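Local coordinates for protein spore germination lipase LipC (Metagenome, PDB 6NKD) that probably hydrolyses lipid ester bonds as a GDSL-family lipase of the SGNH hydrolase clan and may act in spore germination, at residues A[27-32]-A[74-79]; A[58-63]-A[67-72]; A[116-121]-A[127-132]. All blocks are in the same frame, centred on the assembly; numbering follows the deposited sequence.

Interaction 1 of 3, residues A[27-32]-A[74-79]; sequences QRYKRK and VITITG. With SO4 (sulfate ion), chain D.
Val74 is the first residue of strand 74-77 to meet helix 25-37, whose Tyr29 has a ring long enough to span the gap between the backbones (Tyr29 CA to Thr76 CA 10.1 Å). Val74 CG1 lies 4.0 Å from Tyr29 OH and 4.1 Å from Tyr29 CE2, touching the outer end of the ring at a slant. With CG1 anti to the backbone N (chi1 177°), this methyl is carried to the tyrosine. Ile75 turns its CB the other way and packs on Ile118 of helix 98-122. This division is that of the three-layer alpha/beta/alpha fold of SGNH hydrolases, and the buried Val74, Ile75 and Thr76 offer methyl groups to one layer or the other. Thr76 brings the chain back to the tyrosine side: its methyl CG2 is 3.9 Å from Tyr29 CE2, and the two side chains run past one another in opposite senses. Threonine suits this place because its methyl meets the ring while OG1 is hydrogen-bonded to Tyr5 OH on strand 3-9. On the helix, Lys30 and Arg31 approach a sulfate, probably from the crystallisation liquor. Arg31 NH2 donates to SO4 O4 at 2.9 Å (N-H...O 153°) and also forms a salt bridge to Glu67 of the second subunit; the bonds from Arg31 NE and Lys30 NZ are weak, and Lys30 NZ has Glu34 as salt-bridge partner. Gln68 of the second subunit also binds this anion.

Interaction 2 of 3, residues A[58-63]-A[67-72]; sequences AMLNEP and EQVKKA
Leu60 holds CG anti to its carbonyl carbon (chi1 -62°), and Val69 places CG2 in the equivalent position beside its own backbone N, so that Leu60 CD2 and Val69 CG2 meet at 4.2 Å. The two side chains cross at about a right angle in the corner between consecutive helices, 53-59 and 63-71, which are joined by a type I beta turn from Met59 to Glu62. Glu62 N closes that turn on Met59 O at 2.8 Å, and Glu62 then occupies the N-cap position of the second helix. Proline suits the next place, since a first-turn helix residue need not donate an N-H within the helix. The branched aliphatic residues fill the buried side of the corner, against helix 98-122: Leu60 packs on Met114 and Lys117, Val69 on Ile121. Pro63 and the charged Glu67 lie on the exposed side, where a carboxylate can face solvent. Further along, Lys71 NZ gives a hydrogen bond to Gln68 OE1 from above the amide plane. The first turn of helix 63-71 is fastened by Glu67 N donating to Pro63 O at 3.1 Å, with an N-H...O angle of 145° and the donor tilted 31° from the carbonyl plane.

Interaction 3 of 3, residues A[116-121]-A[127-132]; sequences EKIREI and TRYLVR
Helix 98-122 passes over strand 130-134 with Ile118 CA 9.3 Å from Val131 CA and Arg119 CA 8.3 Å from Thr127 CA, a separation that side chains alone bridge. Tyr129, near the beginning of the strand, makes the largest single contribution. Its CG sits between the backbone N and the carbonyl carbon (chi1 66°), which turns the ring toward the helix. Ile118 CG2 comes against the edge of that ring, close to its plane, 3.6 Å from Tyr129 CE2 and 3.7 Å from Tyr129 CD2. The other branch of the isoleucine serves the strand: Ile118 CD1 lies 4.3 Å from Val131 CG2. A beta-branched residue is apt here, for its two arms can meet two neighbours at once, the tyrosine ring and the valine. The arrangement belongs to the parallel alpha/beta fold of SGNH hydrolases, in which the chain passes from strand 74-77 through helices 81-94 and 98-122 into the adjacent parallel strand 130-134. Tyrosine suits its place because its apolar ring edge meets Ile118 while its hydroxyl reaches the partly exposed rim, where the long, polar Arg119 lies. Arg119 bends back so that Tyr129 OH stands over one face of its guanidinium, 3.5 Å from Arg119 NE; the angle is too poor for a hydrogen bond, and the guanidinium and ring planes are 84° apart. An alanine in place of Tyr129 would be likely to leave Ile118 CG2 without its ring edge and the guanidinium of Arg119 less restrained. Arg119 also touches Ile166 of strand 166-169, outermost on that side of the sheet within the chain.

Along the chain, interaction 2 falls between the two segments of interaction 1, and interaction 3 follows both. Interactions 1 and 3 share the parallel sheet, their centres 15 Å apart: strands 74-77 and 130-134 are neighbours, with Ile75 N 2.6 Å from Leu130 O and Ile75 O 2.8 Å from Arg132 N, both probable hydrogen bonds. Interaction 1 takes one face of the sheet; interactions 2 and 3, 11 Å apart between centres, lie on the other, where helices 63-71 and 98-122 meet. Ile75 points to this second face, its CD1 packing on Val69 CG1. Interactions 1 and 3 join a helix of each layer to the sheet, while interaction 2 joins two helices within one layer; interactions 1 and 2 also touch the second subunit.

Interaction 1 of 3, residues A[27-32]-A[74-79]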
loop_
_atom_site.group_PDB
_atom_site.type_symbol
_atom_site.label_atom_id
_atom_site.label_comp_id
_atom_site.label_asym_id
_atom_site.label_seq_id
_atom_site.Cartn_x
_atom_site.Cartn_y
_atom_site.Cartn_z
ATOM N N GLN A 27 -12.710 -14.388 0.142
ATOM C CA GLN A 27 -13.983 -13.773 -0.211
ATOM C C GLN A 27 -14.633 -14.417 -1.425
ATOM O O GLN A 27 -15.860 -14.342 -1.565
ATOM C CB GLN A 27 -13.808 -12.270 -0.457
ATOM C CG GLN A 27 -12.475 -11.877 -1.058
ATOM C CD GLN A 27 -11.429 -11.564 -0.007
ATOM O OE1 GLN A 27 -10.245 -11.849 -0.190
ATOM N NE2 GLN A 27 -11.860 -10.970 1.100
ATOM N N ARG A 28 -13.849 -15.043 -2.303
ATOM C CA ARG A 28 -14.440 -15.899 -3.326
ATOM C C ARG A 28 -15.045 -17.147 -2.698
ATOM O O ARG A 28 -16.075 -17.648 -3.163
ATOM C CB ARG A 28 -13.393 -16.271 -4.373
ATOM C CG ARG A 28 -12.821 -15.083 -5.124
ATOM C CD ARG A 28 -11.583 -15.467 -5.918
ATOM N NE ARG A 28 -10.858 -14.291 -6.389
ATOM C CZ ARG A 28 -10.981 -13.773 -7.606
ATOM N NH1 ARG A 28 -10.280 -12.697 -7.946
ATOM N NH2 ARG A 28 -11.798 -14.332 -8.486
ATOM N N TYR A 29 -14.419 -17.660 -1.636
ATOM C CA TYR A 29 -14.991 -18.782 -0.901
ATOM C C TYR A 29 -16.214 -18.354 -0.103
ATOM O O TYR A 29 -17.136 -19.153 0.096
ATOM C CB TYR A 29 -13.928 -19.398 0.013
ATOM C CG TYR A 29 -14.398 -20.547 0.881
ATOM C CD1 TYR A 29 -15.200 -21.558 0.365
ATOM C CD2 TYR A 29 -14.009 -20.636 2.212
ATOM C CE1 TYR A 29 -15.619 -22.613 1.159
ATOM C CE2 TYR A 29 -14.419 -21.687 3.011
ATOM C CZ TYR A 29 -15.225 -22.672 2.480
ATOM O OH TYR A 29 -15.634 -23.720 3.274
ATOM N N LYS A 30 -16.245 -17.101 0.355
ATOM C CA LYS A 30 -17.418 -16.601 1.063
ATOM C C LYS A 30 -18.623 -16.503 0.135
ATOM O O LYS A 30 -19.744 -16.851 0.523
ATOM C CB LYS A 30 -17.107 -15.245 1.696
ATOM C CG LYS A 30 -18.323 -14.358 1.933
ATOM C CD LYS A 30 -17.925 -13.060 2.617
ATOM C CE LYS A 30 -18.863 -11.923 2.249
ATOM N NZ LYS A 30 -20.279 -12.232 2.576
ATOM N N ARG A 31 -18.410 -16.042 -1.101
ATOM C CA ARG A 31 -19.517 -15.923 -2.043
ATOM C C ARG A 31 -20.072 -17.290 -2.421
ATOM O O ARG A 31 -21.292 -17.465 -2.524
ATOM C CB ARG A 31 -19.065 -15.159 -3.288
ATOM C CG ARG A 31 -20.095 -15.128 -4.404
ATOM C CD ARG A 31 -19.724 -14.110 -5.469
ATOM N NE ARG A 31 -19.748 -12.747 -4.946
ATOM C CZ ARG A 31 -19.562 -11.659 -5.685
ATOM N NH1 ARG A 31 -19.339 -11.771 -6.988
ATOM N NH2 ARG A 31 -19.602 -10.458 -5.124
ATOM N N LYS A 32 -19.194 -18.274 -2.628
ATOM C CA LYS A 32 -19.658 -19.616 -2.959
ATOM C C LYS A 32 -20.317 -20.288 -1.763
ATOM O O LYS A 32 -21.234 -21.099 -1.937
ATOM C CB LYS A 32 -18.493 -20.461 -3.472
ATOM C CG LYS A 32 -17.805 -19.868 -4.685
ATOM C CD LYS A 32 -16.683 -20.755 -5.182
ATOM C CE LYS A 32 -15.926 -20.069 -6.301
ATOM N NZ LYS A 32 -15.789 -20.948 -7.489
ATOM N N VAL A 74 -17.354 -21.384 10.213
ATOM C CA VAL A 74 -16.326 -21.878 9.305
ATOM C C VAL A 74 -15.032 -21.143 9.622
ATOM O O VAL A 74 -15.040 -19.921 9.807
ATOM C CB VAL A 74 -16.717 -21.674 7.827
ATOM C CG1 VAL A 74 -15.592 -22.127 6.908
ATOM C CG2 VAL A 74 -18.003 -22.419 7.500
ATOM N N ILE A 75 -13.927 -21.883 9.696
ATOM C CA ILE A 75 -12.612 -21.319 9.977
ATOM C C ILE A 75 -11.634 -21.832 8.929
ATOM O O ILE A 75 -11.577 -23.038 8.666
ATOM C CB ILE A 75 -12.118 -21.680 11.391
ATOM C CG1 ILE A 75 -13.141 -21.264 12.447
ATOM C CG2 ILE A 75 -10.772 -21.025 11.668
ATOM C CD1 ILE A 75 -12.717 -21.579 13.863
ATOM N N THR A 76 -10.870 -20.921 8.333
ATOM C CA THR A 76 -9.812 -21.272 7.397
ATOM C C THR A 76 -8.480 -20.770 7.931
ATOM O O THR A 76 -8.396 -19.663 8.475
ATOM C CB THR A 76 -10.069 -20.691 6.003
ATOM O OG1 THR A 76 -10.277 -19.276 6.102
ATOM C CG2 THR A 76 -11.288 -21.343 5.373
ATOM N N ILE A 77 -7.439 -21.587 7.781
ATOM C CA ILE A 77 -6.114 -21.274 8.302
ATOM C C ILE A 77 -5.088 -21.495 7.199
ATOM O O ILE A 77 -5.116 -22.523 6.515
ATOM C CB ILE A 77 -5.766 -22.124 9.539
ATOM C CG1 ILE A 77 -6.840 -21.968 10.618
ATOM C CG2 ILE A 77 -4.404 -21.729 10.089
ATOM C CD1 ILE A 77 -6.559 -22.755 11.876
ATOM N N THR A 78 -4.193 -20.526 7.025
ATOM C CA THR A 78 -3.045 -20.659 6.142
ATOM C C THR A 78 -1.780 -20.349 6.930
ATOM O O THR A 78 -1.820 -19.655 7.949
ATOM C CB THR A 78 -3.138 -19.725 4.922
ATOM O OG1 THR A 78 -3.050 -18.360 5.349
ATOM C CG2 THR A 78 -4.448 -19.935 4.186
ATOM N N GLY A 79 -0.660 -20.875 6.458
ATOM C CA GLY A 79 0.602 -20.615 7.120
ATOM C C GLY A 79 1.689 -21.535 6.613
ATOM O O GLY A 79 1.466 -22.399 5.759
HETATM S S SO4 D . -20.732 -11.127 -1.592
HETATM O O1 SO4 D . -20.871 -10.623 -0.229
HETATM O O2 SO4 D . -19.390 -11.674 -1.770
HETATM O O3 SO4 D . -21.717 -12.178 -1.828
HETATM O O4 SO4 D . -20.945 -10.040 -2.542
#

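Interaction 2 of 3, residues A[58-63]-A[67-72]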
loop_
_atom_site.group_PDB
_atom_site.type_symbol
_atom_site.label_atom_id
_atom_site.label_comp_id
_atom_site.label_asym_id
_atom_site.label_seq_id
_atom_site.Cartn_x
_atom_site.Cartn_y
_atom_site.Cartn_z
ATOM N N ALA A 58 -0.715 -17.972 18.898
ATOM C CA ALA A 58 -0.758 -17.024 20.005
ATOM C C ALA A 58 -1.887 -16.013 19.863
ATOM O O ALA A 58 -2.265 -15.384 20.856
ATOM C CB ALA A 58 0.582 -16.298 20.126
HETATM N N MSE A 59 -2.430 -15.843 18.661
HETATM C CA MSE A 59 -3.543 -14.924 18.451
HETATM C C MSE A 59 -4.815 -15.436 19.108
HETATM O O MSE A 59 -5.652 -14.652 19.554
HETATM C CB MSE A 59 -3.806 -14.713 16.960
HETATM C CG MSE A 59 -2.657 -14.124 16.177
HETATM SE SE MSE A 59 -3.193 -13.850 14.329
HETATM C CE MSE A 59 -4.434 -15.344 14.152
ATOM N N LEU A 60 -4.957 -16.762 19.160
ATOM C CA LEU A 60 -6.187 -17.367 19.655
ATOM C C LEU A 60 -6.457 -17.050 21.121
ATOM O O LEU A 60 -7.573 -17.290 21.590
ATOM C CB LEU A 60 -6.144 -18.881 19.445
ATOM C CG LEU A 60 -6.050 -19.337 17.987
ATOM C CD1 LEU A 60 -6.283 -20.836 17.874
ATOM C CD2 LEU A 60 -7.031 -18.568 17.113
ATOM N N ASN A 61 -5.475 -16.523 21.852
ATOM C CA ASN A 61 -5.710 -16.070 23.215
ATOM C C ASN A 61 -6.146 -14.614 23.282
ATOM O O ASN A 61 -6.538 -14.150 24.359
ATOM C CB ASN A 61 -4.452 -16.268 24.068
ATOM C CG ASN A 61 -4.768 -16.834 25.442
ATOM O OD1 ASN A 61 -5.755 -17.549 25.617
ATOM N ND2 ASN A 61 -3.930 -16.516 26.423
ATOM N N GLU A 62 -6.088 -13.888 22.169
ATOM C CA GLU A 62 -6.566 -12.515 22.145
ATOM C C GLU A 62 -8.068 -12.498 22.399
ATOM O O GLU A 62 -8.801 -13.298 21.798
ATOM C CB GLU A 62 -6.251 -11.859 20.800
ATOM C CG GLU A 62 -5.912 -10.382 20.883
ATOM C CD GLU A 62 -4.460 -10.144 21.241
ATOM O OE1 GLU A 62 -3.641 -11.066 21.045
ATOM O OE2 GLU A 62 -4.136 -9.036 21.718
ATOM N N PRO A 63 -8.570 -11.619 23.271
ATOM C CA PRO A 63 -10.006 -11.659 23.591
ATOM C C PRO A 63 -10.899 -11.371 22.398
ATOM O O PRO A 63 -11.927 -12.037 22.228
ATOM C CB PRO A 63 -10.146 -10.593 24.689
ATOM C CG PRO A 63 -8.976 -9.685 24.495
ATOM C CD PRO A 63 -7.860 -10.557 24.004
ATOM N N GLU A 67 -13.373 -14.094 20.457
ATOM C CA GLU A 67 -14.780 -13.791 20.217
ATOM C C GLU A 67 -15.205 -14.243 18.825
ATOM O O GLU A 67 -16.214 -14.940 18.666
ATOM C CB GLU A 67 -15.030 -12.292 20.395
ATOM C CG GLU A 67 -15.070 -11.824 21.841
ATOM C CD GLU A 67 -16.463 -11.884 22.432
ATOM O OE1 GLU A 67 -17.428 -12.056 21.659
ATOM O OE2 GLU A 67 -16.594 -11.757 23.669
ATOM N N GLN A 68 -14.433 -13.866 17.803
ATOM C CA GLN A 68 -14.817 -14.181 16.431
ATOM C C GLN A 68 -14.609 -15.654 16.105
ATOM O O GLN A 68 -15.308 -16.199 15.243
ATOM C CB GLN A 68 -14.036 -13.302 15.455
ATOM C CG GLN A 68 -14.102 -11.820 15.779
ATOM C CD GLN A 68 -15.526 -11.306 15.879
ATOM O OE1 GLN A 68 -16.376 -11.630 15.048
ATOM N NE2 GLN A 68 -15.794 -10.504 16.903
ATOM N N VAL A 69 -13.657 -16.312 16.770
ATOM C CA VAL A 69 -13.454 -17.739 16.541
ATOM C C VAL A 69 -14.584 -18.545 17.169
ATOM O O VAL A 69 -15.060 -19.530 16.590
ATOM C CB VAL A 69 -12.076 -18.174 17.072
ATOM C CG1 VAL A 69 -11.961 -19.693 17.096
ATOM C CG2 VAL A 69 -10.968 -17.572 16.221
ATOM N N LYS A 70 -15.040 -18.136 18.355
ATOM C CA LYS A 70 -16.126 -18.853 19.017
ATOM C C LYS A 70 -17.417 -18.764 18.215
ATOM O O LYS A 70 -18.159 -19.747 18.106
ATOM C CB LYS A 70 -16.332 -18.301 20.428
ATOM C CG LYS A 70 -17.439 -18.989 21.208
ATOM C CD LYS A 70 -17.647 -18.335 22.562
ATOM C CE LYS A 70 -18.698 -19.075 23.372
ATOM N NZ LYS A 70 -18.292 -20.482 23.640
ATOM N N LYS A 71 -17.702 -17.593 17.643
ATOM C CA LYS A 71 -18.897 -17.408 16.830
ATOM C C LYS A 71 -18.758 -17.987 15.430
ATOM O O LYS A 71 -19.765 -18.107 14.725
ATOM C CB LYS A 71 -19.235 -15.919 16.721
ATOM C CG LYS A 71 -19.414 -15.212 18.053
ATOM C CD LYS A 71 -19.632 -13.712 17.869
ATOM C CE LYS A 71 -18.416 -13.034 17.248
ATOM N NZ LYS A 71 -18.478 -12.966 15.759
ATOM N N ALA A 72 -17.547 -18.350 15.014
ATOM C CA ALA A 72 -17.318 -18.763 13.637
ATOM C C ALA A 72 -17.917 -20.137 13.369
ATOM O O ALA A 72 -17.666 -21.094 14.109
ATOM C CB ALA A 72 -15.822 -18.777 13.332
#

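Interaction 3 of 3, residues A[116-121]-A[127-132]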
loop_
_atom_site.group_PDB
_atom_site.type_symbol
_atom_site.label_atom_id
_atom_site.label_comp_id
_atom_site.label_asym_id
_atom_site.label_seq_id
_atom_site.Cartn_x
_atom_site.Cartn_y
_atom_site.Cartn_z
ATOM N N GLU A 116 -6.283 -27.626 18.717
ATOM C CA GLU A 116 -6.675 -27.966 20.080
ATOM C C GLU A 116 -7.258 -26.766 20.814
ATOM O O GLU A 116 -8.119 -26.931 21.685
ATOM C CB GLU A 116 -5.472 -28.533 20.838
ATOM C CG GLU A 116 -5.724 -28.828 22.311
ATOM C CD GLU A 116 -6.814 -29.862 22.530
ATOM O OE1 GLU A 116 -7.025 -30.711 21.640
ATOM O OE2 GLU A 116 -7.463 -29.823 23.597
ATOM N N LYS A 117 -6.815 -25.554 20.477
ATOM C CA LYS A 117 -7.351 -24.375 21.144
ATOM C C LYS A 117 -8.729 -24.000 20.615
ATOM O O LYS A 117 -9.559 -23.494 21.376
ATOM C CB LYS A 117 -6.386 -23.198 20.997
ATOM C CG LYS A 117 -6.686 -22.038 21.935
ATOM C CD LYS A 117 -5.443 -21.208 22.204
ATOM C CE LYS A 117 -5.679 -20.205 23.322
ATOM N NZ LYS A 117 -4.415 -19.528 23.723
ATOM N N ILE A 118 -8.993 -24.252 19.330
ATOM C CA ILE A 118 -10.294 -23.916 18.753
ATOM C C ILE A 118 -11.408 -24.680 19.459
ATOM O O ILE A 118 -12.474 -24.123 19.753
ATOM C CB ILE A 118 -10.290 -24.180 17.236
ATOM C CG1 ILE A 118 -9.486 -23.101 16.509
ATOM C CG2 ILE A 118 -11.708 -24.241 16.692
ATOM C CD1 ILE A 118 -9.387 -23.313 15.012
ATOM N N ARG A 119 -11.179 -25.963 19.755
ATOM C CA ARG A 119 -12.180 -26.726 20.494
ATOM C C ARG A 119 -12.199 -26.342 21.969
ATOM O O ARG A 119 -13.252 -26.426 22.612
ATOM C CB ARG A 119 -11.935 -28.226 20.328
ATOM C CG ARG A 119 -10.495 -28.657 20.513
ATOM C CD ARG A 119 -10.079 -29.606 19.401
ATOM N NE ARG A 119 -10.335 -29.022 18.087
ATOM C CZ ARG A 119 -10.043 -29.613 16.933
ATOM N NH1 ARG A 119 -9.476 -30.813 16.921
ATOM N NH2 ARG A 119 -10.316 -29.001 15.788
ATOM N N GLU A 120 -11.058 -25.919 22.520
ATOM C CA GLU A 120 -11.057 -25.380 23.876
ATOM C C GLU A 120 -11.816 -24.062 23.952
ATOM O O GLU A 120 -12.399 -23.742 24.994
ATOM C CB GLU A 120 -9.625 -25.189 24.373
ATOM C CG GLU A 120 -8.940 -26.466 24.824
ATOM C CD GLU A 120 -7.556 -26.211 25.391
ATOM O OE1 GLU A 120 -7.105 -25.046 25.357
ATOM O OE2 GLU A 120 -6.921 -27.174 25.871
ATOM N N ILE A 121 -11.816 -23.289 22.866
ATOM C CA ILE A 121 -12.563 -22.036 22.840
ATOM C C ILE A 121 -14.058 -22.307 22.754
ATOM O O ILE A 121 -14.859 -21.692 23.469
ATOM C CB ILE A 121 -12.079 -21.156 21.674
ATOM C CG1 ILE A 121 -10.652 -20.668 21.928
ATOM C CG2 ILE A 121 -13.023 -19.983 21.458
ATOM C CD1 ILE A 121 -9.938 -20.207 20.675
ATOM N N THR A 127 -20.334 -28.553 18.379
ATOM C CA THR A 127 -19.496 -29.355 17.500
ATOM C C THR A 127 -19.845 -29.144 16.034
ATOM O O THR A 127 -19.346 -29.876 15.173
ATOM C CB THR A 127 -19.612 -30.838 17.860
ATOM O OG1 THR A 127 -20.864 -31.075 18.515
ATOM C CG2 THR A 127 -18.470 -31.256 18.776
ATOM N N ARG A 128 -20.688 -28.160 15.735
ATOM C CA ARG A 128 -21.114 -27.855 14.377
ATOM C C ARG A 128 -20.135 -26.950 13.641
ATOM O O ARG A 128 -20.405 -26.571 12.496
ATOM C CB ARG A 128 -22.501 -27.207 14.402
ATOM C CG ARG A 128 -23.463 -27.731 13.352
ATOM C CD ARG A 128 -24.863 -27.184 13.584
ATOM N NE ARG A 128 -25.792 -27.581 12.532
ATOM C CZ ARG A 128 -26.586 -28.646 12.594
ATOM N NH1 ARG A 128 -26.568 -29.429 13.663
ATOM N NH2 ARG A 128 -27.400 -28.925 11.586
ATOM N N TYR A 129 -19.016 -26.595 14.265
ATOM C CA TYR A 129 -18.018 -25.752 13.626
ATOM C C TYR A 129 -17.328 -26.501 12.487
ATOM O O TYR A 129 -17.428 -27.723 12.349
ATOM C CB TYR A 129 -16.988 -25.258 14.646
ATOM C CG TYR A 129 -16.099 -26.320 15.278
ATOM C CD1 TYR A 129 -16.585 -27.589 15.581
ATOM C CD2 TYR A 129 -14.772 -26.043 15.582
ATOM C CE1 TYR A 129 -15.775 -28.548 16.158
ATOM C CE2 TYR A 129 -13.955 -26.999 16.160
ATOM C CZ TYR A 129 -14.462 -28.248 16.446
ATOM O OH TYR A 129 -13.655 -29.202 17.022
ATOM N N LEU A 130 -16.614 -25.739 11.660
ATOM C CA LEU A 130 -15.974 -26.269 10.465
ATOM C C LEU A 130 -14.616 -25.609 10.292
ATOM O O LEU A 130 -14.510 -24.380 10.351
ATOM C CB LEU A 130 -16.841 -26.023 9.227
ATOM C CG LEU A 130 -17.008 -27.193 8.260
ATOM C CD1 LEU A 130 -17.788 -28.321 8.922
ATOM C CD2 LEU A 130 -17.693 -26.724 6.992
ATOM N N VAL A 131 -13.584 -26.420 10.075
ATOM C CA VAL A 131 -12.222 -25.931 9.898
ATOM C C VAL A 131 -11.674 -26.505 8.599
ATOM O O VAL A 131 -11.651 -27.728 8.417
ATOM C CB VAL A 131 -11.309 -26.305 11.077
ATOM C CG1 VAL A 131 -9.883 -25.860 10.800
ATOM C CG2 VAL A 131 -11.823 -25.686 12.368
ATOM N N ARG A 132 -11.239 -25.628 7.701
ATOM C CA ARG A 132 -10.607 -26.015 6.444
ATOM C C ARG A 132 -9.231 -25.362 6.391
ATOM O O ARG A 132 -9.121 -24.154 6.156
ATOM C CB ARG A 132 -11.454 -25.598 5.241
ATOM C CG ARG A 132 -12.525 -26.600 4.824
ATOM C CD ARG A 132 -13.748 -26.547 5.725
ATOM N NE ARG A 132 -14.813 -27.425 5.246
ATOM C CZ ARG A 132 -15.025 -28.657 5.697
ATOM N NH1 ARG A 132 -14.250 -29.161 6.646
ATOM N NH2 ARG A 132 -16.018 -29.385 5.201
#